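Esterase (Sinorhizobium meliloti 1021, PDB 4TX1) acts as a carbohydrate acetylesterase of the SGNH hydrolase type and probably also cleaves aryl esters. Local coordinates at residues L37-P42 / N207-G212; T65-H70 / P106-T111; T84-H89 / N124-H129; I141-P146 / L182-F187; P147-T152 / E166-L171. One frame throughout, in Å; residues are numbered along the deposited sequence.

Contact 1: L37-P42 / N207-G212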
# COMPACT_ATOMS: atom_id res chain seq x y z
N LEU A 37 -9.59 33.18 -4.63
CA LEU A 37 -9.09 32.93 -3.25
C LEU A 37 -10.05 33.53 -2.28
O LEU A 37 -10.46 32.91 -1.35
CB LEU A 37 -7.69 33.51 -3.05
CG LEU A 37 -7.10 33.38 -1.64
CD1 LEU A 37 -6.91 31.91 -1.27
CD2 LEU A 37 -5.77 34.13 -1.54
N GLU A 38 -10.36 34.80 -2.52
CA GLU A 38 -11.17 35.47 -1.55
C GLU A 38 -12.57 34.98 -1.41
O GLU A 38 -13.17 35.25 -0.35
CB GLU A 38 -11.12 36.99 -1.80
CG GLU A 38 -11.61 37.31 -3.21
CD GLU A 38 -10.53 37.39 -4.33
OE1 GLU A 38 -9.45 36.64 -4.39
OE2 GLU A 38 -10.78 38.26 -5.26
N ASP A 39 -13.09 34.18 -2.35
CA ASP A 39 -14.41 33.58 -2.31
C ASP A 39 -14.50 32.16 -1.70
O ASP A 39 -15.58 31.63 -1.50
CB ASP A 39 -15.05 33.57 -3.70
CG ASP A 39 -15.19 35.02 -4.30
OD1 ASP A 39 -15.30 35.94 -3.44
OD2 ASP A 39 -15.16 35.13 -5.53
N ARG A 40 -13.33 31.56 -1.42
CA ARG A 40 -13.31 30.23 -0.81
C ARG A 40 -13.70 30.36 0.67
O ARG A 40 -13.29 31.30 1.34
CB ARG A 40 -11.94 29.62 -1.00
CG ARG A 40 -11.56 29.55 -2.45
CD ARG A 40 -10.09 29.11 -2.67
NE ARG A 40 -9.66 29.46 -3.99
CZ ARG A 40 -8.40 29.54 -4.39
NH1 ARG A 40 -7.45 29.25 -3.49
NH2 ARG A 40 -8.10 29.96 -5.58
N TRP A 41 -14.40 29.38 1.23
CA TRP A 41 -14.92 29.54 2.57
C TRP A 41 -13.91 29.67 3.65
O TRP A 41 -14.02 30.48 4.54
CB TRP A 41 -16.01 28.53 2.87
CG TRP A 41 -15.58 27.08 3.16
CD1 TRP A 41 -15.71 26.02 2.32
CD2 TRP A 41 -15.08 26.57 4.40
NE1 TRP A 41 -15.27 24.85 2.96
CE2 TRP A 41 -14.86 25.17 4.22
CE3 TRP A 41 -14.70 27.16 5.61
CZ2 TRP A 41 -14.32 24.36 5.24
CZ3 TRP A 41 -14.19 26.34 6.63
CH2 TRP A 41 -14.02 24.97 6.44
N PRO A 42 -12.74 28.96 3.54
CA PRO A 42 -11.75 29.20 4.56
C PRO A 42 -11.15 30.64 4.56
O PRO A 42 -10.78 31.17 5.60
CB PRO A 42 -10.62 28.22 4.20
CG PRO A 42 -11.37 27.12 3.56
CD PRO A 42 -12.38 27.85 2.64
N ASN A 207 -22.45 31.14 -2.71
CA ASN A 207 -22.82 30.08 -1.79
C ASN A 207 -21.61 29.55 -1.02
O ASN A 207 -21.71 29.21 0.18
CB ASN A 207 -23.63 29.00 -2.40
CG ASN A 207 -25.12 29.38 -2.52
OD1 ASN A 207 -25.87 29.17 -1.60
ND2 ASN A 207 -25.51 29.87 -3.69
N THR A 208 -20.47 29.61 -1.65
CA THR A 208 -19.21 29.22 -0.95
C THR A 208 -18.86 30.29 0.12
O THR A 208 -18.57 29.99 1.28
CB THR A 208 -18.09 29.12 -1.94
OG1 THR A 208 -18.45 28.20 -2.98
CG2 THR A 208 -16.74 28.65 -1.22
N ARG A 209 -19.01 31.58 -0.23
CA ARG A 209 -18.80 32.64 0.76
C ARG A 209 -19.75 32.54 1.97
O ARG A 209 -19.31 32.74 3.15
CB ARG A 209 -18.97 34.03 0.10
CG ARG A 209 -17.91 34.41 -0.87
CD ARG A 209 -18.24 35.82 -1.47
NE ARG A 209 -17.91 36.66 -0.40
CZ ARG A 209 -16.69 37.16 -0.14
NH1 ARG A 209 -15.67 37.05 -0.97
NH2 ARG A 209 -16.53 37.84 1.03
N ALA A 210 -20.97 32.10 1.74
CA ALA A 210 -22.04 32.02 2.74
C ALA A 210 -21.67 31.01 3.77
O ALA A 210 -21.94 31.19 4.97
CB ALA A 210 -23.37 31.67 2.12
N VAL A 211 -21.06 29.89 3.33
CA VAL A 211 -20.58 28.90 4.29
C VAL A 211 -19.57 29.54 5.19
O VAL A 211 -19.64 29.34 6.41
CB VAL A 211 -19.96 27.66 3.59
CG1 VAL A 211 -19.30 26.78 4.64
CG2 VAL A 211 -20.98 26.96 2.75
N GLY A 212 -18.57 30.23 4.66
CA GLY A 212 -17.53 30.82 5.45
C GLY A 212 -18.09 31.82 6.46
O GLY A 212 -17.67 31.85 7.62
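Trp41 and Thr208 form the close-packed half of this contact: Trp41 CB lies 3.3 Å from Thr208 O. The indole CG sits between the backbone N and the carbonyl carbon (chi1 76°), the crowded position. One face of the ring takes Val211 CG1, 4.0 Å above the plane toward the rim, and Pro42 CD lies over the opposite face. Gly212 is nearest to Trp41 in the backbone, and a beta carbon there would run into Trp41 O. Thr208 CG2 presses on Asp39 O at 3.2 Å, a buried carbonyl without a polar partner, while Thr208 OG1 turns to Asp204 O.

The other half is looser and more exposed. Arg209, bent at chi3, brings NH1 to Asp39 OD1 in a 2.7 Å salt bridge. This single oxygen is met in the guanidinium plane, nearly along its C-O axis, although the carboxylate plane stands 79° from the guanidinium.

Trp41 also touches strands 14-20 and 94-98, and its NE1 bonds Thr24 OG1. Helices 41-49 and 205-223 are thus joined over a face of the central parallel sheet, as in the three-layer alpha/beta/alpha fold of SGNH hydrolases.

Contact 2: T65-H70 / P106-T111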
# COMPACT_ATOMS: atom_id res chain seq x y z
N THR A 65 -14.83 10.51 2.95
CA THR A 65 -14.55 10.50 4.33
C THR A 65 -13.45 9.48 4.64
O THR A 65 -12.43 9.81 5.25
CB THR A 65 -15.85 10.22 5.16
OG1 THR A 65 -16.38 8.94 4.80
CG2 THR A 65 -16.97 11.32 5.00
N ALA A 66 -13.62 8.24 4.21
CA ALA A 66 -12.71 7.17 4.64
C ALA A 66 -12.66 6.03 3.63
O ALA A 66 -12.49 4.83 3.99
CB ALA A 66 -13.09 6.61 6.04
N TYR A 67 -12.85 6.37 2.36
CA TYR A 67 -13.02 5.38 1.28
C TYR A 67 -12.08 5.64 0.13
O TYR A 67 -11.85 6.73 -0.30
CB TYR A 67 -14.47 5.35 0.84
CG TYR A 67 -15.43 5.07 1.99
CD1 TYR A 67 -15.69 3.75 2.44
CD2 TYR A 67 -16.00 6.10 2.68
CE1 TYR A 67 -16.47 3.53 3.54
CE2 TYR A 67 -16.77 5.85 3.84
CZ TYR A 67 -17.02 4.55 4.22
OH TYR A 67 -17.86 4.36 5.29
N ASP A 68 -11.58 4.57 -0.47
CA ASP A 68 -10.67 4.71 -1.57
C ASP A 68 -11.38 5.11 -2.87
O ASP A 68 -12.50 4.65 -3.19
CB ASP A 68 -10.07 3.33 -1.85
CG ASP A 68 -9.20 2.84 -0.71
OD1 ASP A 68 -8.52 3.69 -0.06
OD2 ASP A 68 -9.33 1.57 -0.42
N ASP A 69 -10.71 5.92 -3.64
CA ASP A 69 -11.13 6.36 -4.96
C ASP A 69 -9.91 6.61 -5.77
O ASP A 69 -9.12 7.51 -5.47
CB ASP A 69 -12.06 7.58 -4.86
CG ASP A 69 -12.51 8.10 -6.20
OD1 ASP A 69 -11.88 7.73 -7.17
OD2 ASP A 69 -13.44 8.96 -6.30
N HIS A 70 -9.65 5.76 -6.79
CA HIS A 70 -8.42 5.77 -7.58
C HIS A 70 -8.60 6.44 -8.93
O HIS A 70 -7.82 6.28 -9.86
CB HIS A 70 -7.91 4.33 -7.78
CG HIS A 70 -7.77 3.55 -6.52
ND1 HIS A 70 -6.88 3.88 -5.51
CD2 HIS A 70 -8.47 2.47 -6.07
CE1 HIS A 70 -6.99 2.99 -4.53
NE2 HIS A 70 -7.92 2.11 -4.87
N PRO A 106 -22.53 6.26 -5.67
CA PRO A 106 -22.65 4.80 -5.58
C PRO A 106 -21.37 4.01 -5.63
O PRO A 106 -21.23 3.02 -4.92
CB PRO A 106 -23.54 4.46 -6.79
CG PRO A 106 -24.47 5.67 -6.90
CD PRO A 106 -23.62 6.85 -6.51
N ILE A 107 -20.44 4.43 -6.44
CA ILE A 107 -19.17 3.74 -6.55
C ILE A 107 -18.45 3.82 -5.19
O ILE A 107 -17.64 2.91 -4.95
CB ILE A 107 -18.23 4.19 -7.67
CG1 ILE A 107 -17.85 5.66 -7.56
CG2 ILE A 107 -18.92 3.91 -9.07
CD1 ILE A 107 -16.61 6.11 -8.42
N ILE A 108 -18.72 4.83 -4.35
CA ILE A 108 -18.03 4.94 -3.06
C ILE A 108 -18.78 4.15 -2.01
O ILE A 108 -18.21 3.27 -1.34
CB ILE A 108 -17.74 6.41 -2.68
CG1 ILE A 108 -16.97 7.13 -3.79
CG2 ILE A 108 -17.12 6.47 -1.27
CD1 ILE A 108 -15.56 6.55 -4.09
N HIS A 109 -20.07 4.45 -1.87
CA HIS A 109 -21.04 3.57 -1.25
C HIS A 109 -22.43 4.17 -1.32
O HIS A 109 -23.42 3.40 -1.29
CB HIS A 109 -20.68 3.25 0.23
CG HIS A 109 -20.50 4.47 1.10
ND1 HIS A 109 -19.28 5.03 1.44
CD2 HIS A 109 -21.43 5.24 1.66
CE1 HIS A 109 -19.48 6.12 2.17
NE2 HIS A 109 -20.78 6.26 2.32
N GLY A 110 -22.53 5.50 -1.33
CA GLY A 110 -23.78 6.20 -1.58
C GLY A 110 -24.67 6.42 -0.38
O GLY A 110 -25.81 6.86 -0.53
N THR A 111 -24.18 6.12 0.82
CA THR A 111 -25.01 6.16 2.01
C THR A 111 -24.64 7.25 3.02
O THR A 111 -23.48 7.46 3.37
CB THR A 111 -25.08 4.79 2.75
OG1 THR A 111 -23.78 4.43 3.30
CG2 THR A 111 -25.49 3.60 1.79
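Asp69 OD2, on a side chain whose CB rests 3.7 Å from Ile108 CD1, is gripped by a salt bridge from Arg76 NH1 and by a long, weak ion pair from Lys105 NZ. Its sister oxygen OD1 accepts from Leu71 N, so both carboxylate oxygens have partners while the apolar base of the side chain meets the isoleucine. Across the two loops themselves no hydrogen bond forms; the join is apolar and aromatic.

Ile108 divides its branches. CD1 reaches Asp69 and also Asp68 O, whereas CG2, anti to the backbone N, lies 3.6 Å from Tyr67 CB. Next to it the His109 ring meets the Tyr67 face edge-on in a T-shaped pair, with centroids 4.3 Å apart and planes at 61°. His109 ND1 stands over the centre of the phenol ring, 3.4 Å above its plane. A weak bond from His109 NE2 to Thr111 O, at 3.1 Å, helps to fix the imidazole, and Tyr67 OH is tied to Gly114 O. Ile107 of a neighbouring subunit packs on both aromatic residues, and Asp68 OD2 bonds His70 NE2 of that subunit.

The contact joins the loops that follow strands 53-59 and 94-98. In SGNH hydrolases the loops after these strands carry the glycine and asparagine of the oxyanion hole, a role probably kept in this enzyme.

Contact 3: T84-H89 / N124-H129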
# COMPACT_ATOMS: atom_id res chain seq x y z
N THR A 84 -1.05 12.69 7.89
CA THR A 84 -0.01 13.46 7.27
C THR A 84 -0.36 14.94 7.24
O THR A 84 0.52 15.79 7.56
CB THR A 84 0.22 12.98 5.86
OG1 THR A 84 0.64 11.58 5.94
CG2 THR A 84 1.28 13.80 5.13
N VAL A 85 -1.62 15.28 7.00
CA VAL A 85 -2.08 16.68 7.05
C VAL A 85 -2.05 17.27 8.47
O VAL A 85 -1.52 18.37 8.71
CB VAL A 85 -3.44 16.77 6.40
CG1 VAL A 85 -4.01 18.21 6.44
CG2 VAL A 85 -3.29 16.35 4.93
N LEU A 86 -2.49 16.47 9.44
CA LEU A 86 -2.45 16.93 10.85
C LEU A 86 -1.00 17.22 11.26
O LEU A 86 -0.65 18.21 11.90
CB LEU A 86 -3.03 15.87 11.72
CG LEU A 86 -4.53 15.61 11.64
CD1 LEU A 86 -4.94 14.40 12.48
CD2 LEU A 86 -5.46 16.83 11.97
N HIS A 87 -0.13 16.34 10.86
CA HIS A 87 1.24 16.41 11.25
C HIS A 87 1.96 17.60 10.64
O HIS A 87 2.80 18.20 11.28
CB HIS A 87 1.99 15.08 10.92
CG HIS A 87 3.05 14.70 11.92
ND1 HIS A 87 2.76 14.14 13.17
CD2 HIS A 87 4.39 14.73 11.80
CE1 HIS A 87 3.91 13.89 13.78
NE2 HIS A 87 4.91 14.22 12.98
N THR A 88 1.65 17.90 9.39
CA THR A 88 2.20 19.03 8.68
C THR A 88 1.80 20.35 9.32
O THR A 88 2.54 21.35 9.26
CB THR A 88 1.59 19.02 7.25
OG1 THR A 88 2.06 17.82 6.56
CG2 THR A 88 2.03 20.25 6.48
N HIS A 89 0.62 20.42 9.87
CA HIS A 89 0.07 21.73 10.29
C HIS A 89 0.01 21.92 11.80
O HIS A 89 -0.40 23.02 12.26
CB HIS A 89 -1.28 21.97 9.60
CG HIS A 89 -1.17 22.11 8.12
ND1 HIS A 89 -0.36 23.04 7.50
CD2 HIS A 89 -1.71 21.35 7.11
CE1 HIS A 89 -0.43 22.88 6.18
NE2 HIS A 89 -1.24 21.85 5.92
N ASN A 124 -11.68 10.34 15.37
CA ASN A 124 -10.75 9.50 16.17
C ASN A 124 -9.27 9.66 15.76
O ASN A 124 -8.40 9.61 16.62
CB ASN A 124 -11.18 8.03 16.08
CG ASN A 124 -12.45 7.76 16.91
OD1 ASN A 124 -12.57 8.27 18.07
ND2 ASN A 124 -13.41 7.05 16.33
N LEU A 125 -9.02 9.86 14.45
CA LEU A 125 -7.66 10.13 13.97
C LEU A 125 -7.12 11.39 14.59
O LEU A 125 -5.92 11.48 14.89
CB LEU A 125 -7.60 10.15 12.41
CG LEU A 125 -7.76 8.76 11.81
CD1 LEU A 125 -8.03 8.98 10.29
CD2 LEU A 125 -6.52 7.89 12.04
N VAL A 126 -7.95 12.43 14.76
CA VAL A 126 -7.51 13.66 15.36
C VAL A 126 -7.19 13.39 16.86
O VAL A 126 -6.10 13.82 17.37
CB VAL A 126 -8.56 14.79 15.24
CG1 VAL A 126 -8.09 16.00 16.01
CG2 VAL A 126 -8.79 15.15 13.75
N ARG A 127 -8.11 12.72 17.51
CA ARG A 127 -8.03 12.56 18.93
C ARG A 127 -6.88 11.67 19.33
O ARG A 127 -6.39 11.76 20.43
CB ARG A 127 -9.33 12.02 19.44
CG ARG A 127 -10.47 12.98 19.16
CD ARG A 127 -11.08 13.41 20.43
NE ARG A 127 -11.93 14.58 20.36
CZ ARG A 127 -13.24 14.51 20.49
NH1 ARG A 127 -13.82 13.35 20.59
NH2 ARG A 127 -13.95 15.61 20.50
N ARG A 128 -6.47 10.81 18.43
CA ARG A 128 -5.33 9.90 18.72
C ARG A 128 -4.04 10.20 18.04
O ARG A 128 -3.15 9.38 18.12
CB ARG A 128 -5.69 8.46 18.42
CG ARG A 128 -6.98 7.95 19.11
CD ARG A 128 -6.89 8.02 20.61
NE ARG A 128 -6.44 6.79 21.30
CZ ARG A 128 -5.70 6.73 22.45
NH1 ARG A 128 -5.22 7.87 23.00
NH2 ARG A 128 -5.31 5.52 22.97
N HIS A 129 -3.96 11.33 17.34
CA HIS A 129 -2.79 11.67 16.59
C HIS A 129 -1.58 11.82 17.48
O HIS A 129 -1.69 12.46 18.54
CB HIS A 129 -3.01 12.96 15.75
CG HIS A 129 -1.91 13.17 14.76
ND1 HIS A 129 -1.82 12.43 13.60
CD2 HIS A 129 -0.77 13.90 14.81
CE1 HIS A 129 -0.70 12.73 12.97
NE2 HIS A 129 -0.02 13.59 13.70
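Leu125 meets Leu86 through its backbone: its carbonyl O lies 3.9 Å from Leu86 CD1. The next residue, Val126, receives the same leucine more broadly. Leu86 CD1 comes within 3.9 Å of Val126 CA, and Val126 CG2 touches both leucine methyls, the two side chains crossing at about a right angle. Val126 and Leu86 each also rest on Ile95 of strand 94-98, so the pair is closed in by the sheet below.

Helices 78-89 and 112-127 are here neighbours on one face of the parallel sheet. Each is the helical connection of a beta-alpha-beta crossover, the first leading from strand 53-59 to 94-98 and the second from there to strand 140-145.

Arg127 points away from helix 78-89, and Arg128 reaches His129 O of a neighbouring subunit. His129 then turns back, its CG anti to the backbone N (chi1 -168°). Leu86 CB sits over the centre of the imidazole in a CH-pi contact, 4.0 Å from the ring centroid and 6° off its normal. At the ring's edge His129 NE2 is joined to His87 ND1 by a hydrogen bond of 2.9 Å. Either nitrogen could be the donor; with the other accepting, the bond would probably disfavour full protonation of both rings. The two imidazoles meet rim to rim with their planes 61° apart, and Asp73 of a further subunit packs on His129.

Contact 4: I141-P146 / L182-F187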
# COMPACT_ATOMS: atom_id res chain seq x y z
N ILE A 141 -12.85 20.15 17.60
CA ILE A 141 -13.31 19.63 16.29
C ILE A 141 -14.71 20.12 15.96
O ILE A 141 -15.65 19.99 16.79
CB ILE A 141 -13.30 18.10 16.33
CG1 ILE A 141 -11.88 17.55 16.58
CG2 ILE A 141 -13.71 17.53 14.96
CD1 ILE A 141 -11.84 16.03 16.80
N LEU A 142 -14.86 20.66 14.77
CA LEU A 142 -16.14 21.11 14.22
C LEU A 142 -16.52 20.23 13.02
O LEU A 142 -15.78 20.29 11.99
CB LEU A 142 -16.03 22.52 13.79
CG LEU A 142 -17.23 23.40 13.52
CD1 LEU A 142 -17.05 24.69 12.73
CD2 LEU A 142 -18.63 22.89 13.94
N ILE A 143 -17.67 19.60 13.10
CA ILE A 143 -18.22 18.77 12.04
C ILE A 143 -19.22 19.63 11.26
O ILE A 143 -20.22 20.08 11.81
CB ILE A 143 -18.89 17.51 12.53
CG1 ILE A 143 -17.84 16.66 13.25
CG2 ILE A 143 -19.57 16.74 11.39
CD1 ILE A 143 -18.36 15.49 14.06
N VAL A 144 -18.97 19.82 9.98
CA VAL A 144 -19.88 20.58 9.14
C VAL A 144 -20.55 19.67 8.13
O VAL A 144 -19.89 18.91 7.32
CB VAL A 144 -19.16 21.74 8.46
CG1 VAL A 144 -20.19 22.55 7.65
CG2 VAL A 144 -18.38 22.62 9.43
N SER A 145 -21.88 19.63 8.12
CA SER A 145 -22.60 18.85 7.12
C SER A 145 -22.59 19.74 5.83
O SER A 145 -22.87 20.98 5.88
CB SER A 145 -24.01 18.41 7.52
OG SER A 145 -24.72 19.61 7.86
N PRO A 146 -22.21 19.15 4.68
CA PRO A 146 -22.09 19.97 3.49
C PRO A 146 -23.56 20.30 3.01
O PRO A 146 -24.52 19.57 3.29
CB PRO A 146 -21.43 19.04 2.45
CG PRO A 146 -21.80 17.65 2.93
CD PRO A 146 -21.76 17.76 4.46
N LEU A 182 -19.75 12.55 20.29
CA LEU A 182 -18.32 12.66 20.40
C LEU A 182 -17.80 13.98 20.96
O LEU A 182 -16.60 14.23 20.91
CB LEU A 182 -17.69 12.44 18.98
CG LEU A 182 -17.95 11.10 18.27
CD1 LEU A 182 -17.22 11.06 16.91
CD2 LEU A 182 -17.57 9.94 19.16
N ASP A 183 -18.65 14.85 21.48
CA ASP A 183 -18.14 16.11 21.95
C ASP A 183 -17.41 16.97 20.97
O ASP A 183 -16.34 17.53 21.25
CB ASP A 183 -17.18 15.87 23.09
CG ASP A 183 -17.72 16.39 24.33
OD1 ASP A 183 -18.64 15.71 24.84
OD2 ASP A 183 -17.28 17.51 24.68
N CYS A 184 -18.00 17.10 19.80
CA CYS A 184 -17.51 17.97 18.77
C CYS A 184 -18.58 19.07 18.58
O CYS A 184 -19.78 18.84 18.86
CB CYS A 184 -17.50 17.19 17.40
SG CYS A 184 -16.17 16.00 17.36
N GLY A 185 -18.15 20.17 17.96
CA GLY A 185 -19.11 21.14 17.42
C GLY A 185 -19.78 20.63 16.18
O GLY A 185 -19.24 19.73 15.47
N PHE A 186 -20.92 21.24 15.86
CA PHE A 186 -21.68 20.96 14.66
C PHE A 186 -22.14 22.24 13.97
O PHE A 186 -22.58 23.22 14.63
CB PHE A 186 -22.88 20.06 14.94
CG PHE A 186 -23.76 19.84 13.75
CD1 PHE A 186 -23.35 19.04 12.67
CD2 PHE A 186 -24.99 20.47 13.64
CE1 PHE A 186 -24.10 18.93 11.55
CE2 PHE A 186 -25.75 20.37 12.48
CZ PHE A 186 -25.35 19.55 11.45
N PHE A 187 -22.10 22.24 12.65
CA PHE A 187 -22.83 23.27 11.90
C PHE A 187 -23.42 22.63 10.68
O PHE A 187 -22.70 21.90 9.94
CB PHE A 187 -21.88 24.37 11.50
CG PHE A 187 -22.56 25.55 10.83
CD1 PHE A 187 -23.26 26.48 11.60
CD2 PHE A 187 -22.45 25.74 9.47
CE1 PHE A 187 -23.88 27.57 10.98
CE2 PHE A 187 -23.09 26.82 8.84
CZ PHE A 187 -23.79 27.74 9.60
O HOH W 1 -14.25 19.67 20.07
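Leu142 lies over Gly185 where strands 141-145 and 185-187 run parallel, the last two strands of the doubly wound sheet of the SGNH hydrolase fold. Its CD2 settles 3.4 Å from Gly185 C and Phe186 N, in the hollow that glycine offers. A beta carbon at Gly185 would crowd this methyl. Beyond it, CD2 borders Phe187 CB at 4.3 Å, and Val144 CG1 comes to the edge of the Phe187 ring. Leu142, Val144 and Phe187 share this face of the sheet, and Leu215 of helix 205-223 packs on all three.

Ile143 and Phe186 occupy the other face, on which Tyr175 of helix 171-182 lies against both. At the start of the pairing, Cys184 fits between two isoleucines: SG is 3.7 Å from Ile141 CB, while CB meets Ile143 CD1 at 3.8 Å. The Phe186 ring, its CG anti to the backbone N (chi1 175°), extends beside Ile143 O and brings CZ to 3.6 Å from Ser145 OG, whose hydrogen-bond partner is Asp188 OD1. An alanine in place of Phe186 would probably open a gap beside Ser145 and Tyr175, with Ile143 O losing the cover of the ring.

Four backbone bonds hold the ladder, and a water bridges Ile141 N and Asp183 O just ahead of the first rung. The straightest rung is Ile143 N to Gly185 O, 2.8 Å with 175° at the hydrogen, its donor standing 42° out of the carbonyl plane.

Contact 5: P147-T152 / E166-L171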
# COMPACT_ATOMS: atom_id res chain seq x y z
N PRO A 147 -23.68 21.39 2.25
CA PRO A 147 -24.99 21.63 1.62
C PRO A 147 -25.42 20.48 0.79
O PRO A 147 -24.63 19.88 0.03
CB PRO A 147 -24.75 22.91 0.81
CG PRO A 147 -23.64 23.58 1.45
CD PRO A 147 -22.75 22.48 1.96
N PRO A 148 -26.66 20.02 0.96
CA PRO A 148 -27.06 18.83 0.29
C PRO A 148 -27.22 18.91 -1.24
O PRO A 148 -27.37 19.98 -1.80
CB PRO A 148 -28.39 18.46 0.90
CG PRO A 148 -28.80 19.65 1.64
CD PRO A 148 -27.66 20.51 1.92
N LEU A 149 -27.13 17.75 -1.88
CA LEU A 149 -27.17 17.64 -3.31
C LEU A 149 -28.55 18.08 -3.80
O LEU A 149 -29.55 17.95 -3.04
CB LEU A 149 -26.89 16.26 -3.92
CG LEU A 149 -25.62 15.45 -3.56
CD1 LEU A 149 -25.11 14.71 -4.75
CD2 LEU A 149 -24.64 16.20 -2.74
N CYS A 150 -28.56 18.63 -5.00
CA CYS A 150 -29.86 18.93 -5.68
C CYS A 150 -29.96 18.21 -7.00
O CYS A 150 -28.99 17.67 -7.53
CB CYS A 150 -30.06 20.45 -5.82
SG CYS A 150 -28.92 21.23 -6.96
N GLU A 151 -31.18 18.17 -7.60
CA GLU A 151 -31.38 17.53 -8.88
C GLU A 151 -30.69 18.34 -9.99
O GLU A 151 -30.55 19.56 -9.89
CB GLU A 151 -32.86 17.34 -9.24
CG GLU A 151 -33.70 16.66 -8.20
CD GLU A 151 -33.51 15.15 -8.12
OE1 GLU A 151 -32.81 14.58 -9.00
OE2 GLU A 151 -34.09 14.53 -7.16
N THR A 152 -30.19 17.64 -10.98
CA THR A 152 -29.50 18.26 -12.08
C THR A 152 -29.82 17.62 -13.37
O THR A 152 -30.06 16.40 -13.45
CB THR A 152 -27.97 18.22 -11.80
OG1 THR A 152 -27.25 18.95 -12.79
CG2 THR A 152 -27.46 16.74 -11.75
N GLU A 166 -31.48 12.28 -2.05
CA GLU A 166 -32.17 11.76 -0.89
C GLU A 166 -31.23 11.41 0.28
O GLU A 166 -31.51 11.70 1.43
CB GLU A 166 -32.96 10.57 -1.31
CG GLU A 166 -34.04 10.92 -2.35
CD GLU A 166 -33.61 10.88 -3.85
OE1 GLU A 166 -32.38 10.84 -4.31
OE2 GLU A 166 -34.59 10.91 -4.64
N GLN A 167 -30.07 10.79 -0.04
CA GLN A 167 -29.12 10.47 1.05
C GLN A 167 -28.46 11.68 1.67
O GLN A 167 -28.28 11.77 2.87
CB GLN A 167 -28.13 9.36 0.61
CG GLN A 167 -28.69 7.95 0.39
CD GLN A 167 -29.06 7.28 1.72
OE1 GLN A 167 -28.29 7.29 2.68
NE2 GLN A 167 -30.31 6.76 1.80
N SER A 168 -28.07 12.68 0.86
CA SER A 168 -27.36 13.76 1.39
C SER A 168 -28.21 14.59 2.33
O SER A 168 -27.68 15.28 3.17
CB SER A 168 -26.73 14.62 0.32
OG SER A 168 -27.74 15.32 -0.45
N ALA A 169 -29.52 14.52 2.14
CA ALA A 169 -30.44 15.24 3.04
C ALA A 169 -30.35 14.71 4.45
O ALA A 169 -30.77 15.40 5.43
CB ALA A 169 -31.89 15.08 2.49
N MET A 170 -29.87 13.47 4.58
CA MET A 170 -29.74 12.83 5.92
C MET A 170 -28.46 13.17 6.63
O MET A 170 -28.29 12.83 7.82
CB MET A 170 -29.88 11.34 5.79
CG MET A 170 -31.23 10.89 5.25
SD MET A 170 -31.14 9.14 4.84
CE MET A 170 -32.41 8.89 3.60
N LEU A 171 -27.49 13.80 5.93
CA LEU A 171 -26.21 14.09 6.60
C LEU A 171 -26.30 15.06 7.77
O LEU A 171 -25.64 14.83 8.78
CB LEU A 171 -25.14 14.64 5.61
CG LEU A 171 -24.82 13.72 4.46
CD1 LEU A 171 -24.12 14.51 3.35
CD2 LEU A 171 -24.02 12.49 4.96
O HOH W 2 -30.74 16.75 -0.81
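The ring of Pro148 meets the helix through its CB, 3.5 Å from Ser168 OG. No aromatic ring takes part, so neither segment lays one over a face of the other, and the carboxylates of Glu151 and Glu166 come no nearer than 4.4 Å, OE2 to OE2. The peptide that follows Pro148 offers its N-H: Leu149 N donates to Ser168 OG over 2.9 Å at an angle of 153°.

Ser168 OG sits between the backbone N and the carbonyl carbon (chi1 69°). From there it also bonds Gly164 O, one turn back in helix 164-168. A water held by Leu149 O at 2.8 Å reaches the same hydroxyl weakly. Beside these polar links Leu149 CD2 packs 4.0 Å from Ser168 CB, and its side chain touches Phe161 and Val165. An alanine in place of Ser168 would probably leave the amide of Leu149 without its acceptor and Gly164 O without its hydroxyl partner.

The contact pins the loop that follows strand 140-145 to the short helix 164-168 at Ser168, the first residue of a type I turn that ends at Leu171. Leu149 is the first residue with an amide hydrogen after three successive prolines, Pro146 to Pro148. One buried hydroxyl therefore links loop to helix, accepting from one and donating to the other, while the two exposed carboxylates would probably repel each other mildly, which may raise the pKa of one a little.

How the contacts relate
All five contacts belong to one alpha/beta/alpha domain, and contact 1 encloses the others along the chain. Contacts 3 and 4 touch: Arg127 NH1 lies 2.9 Å from Leu182 O, a probable hydrogen bond tying the end of one helix to another. Contact 5 is nested inside the loop closed by contact 4 and meets it where Pro146 CG packs on Leu171 CD1. Contacts 2 and 5 join through Gly110 and Gln167. Contacts 1 and 5, with centres about 20 Å apart, stay separate, yet Thr208 and Leu149 each lie near a probable Ser-His-Asp triad without touching it. Contact 3 is remote from contact 5, about 29 Å between centres.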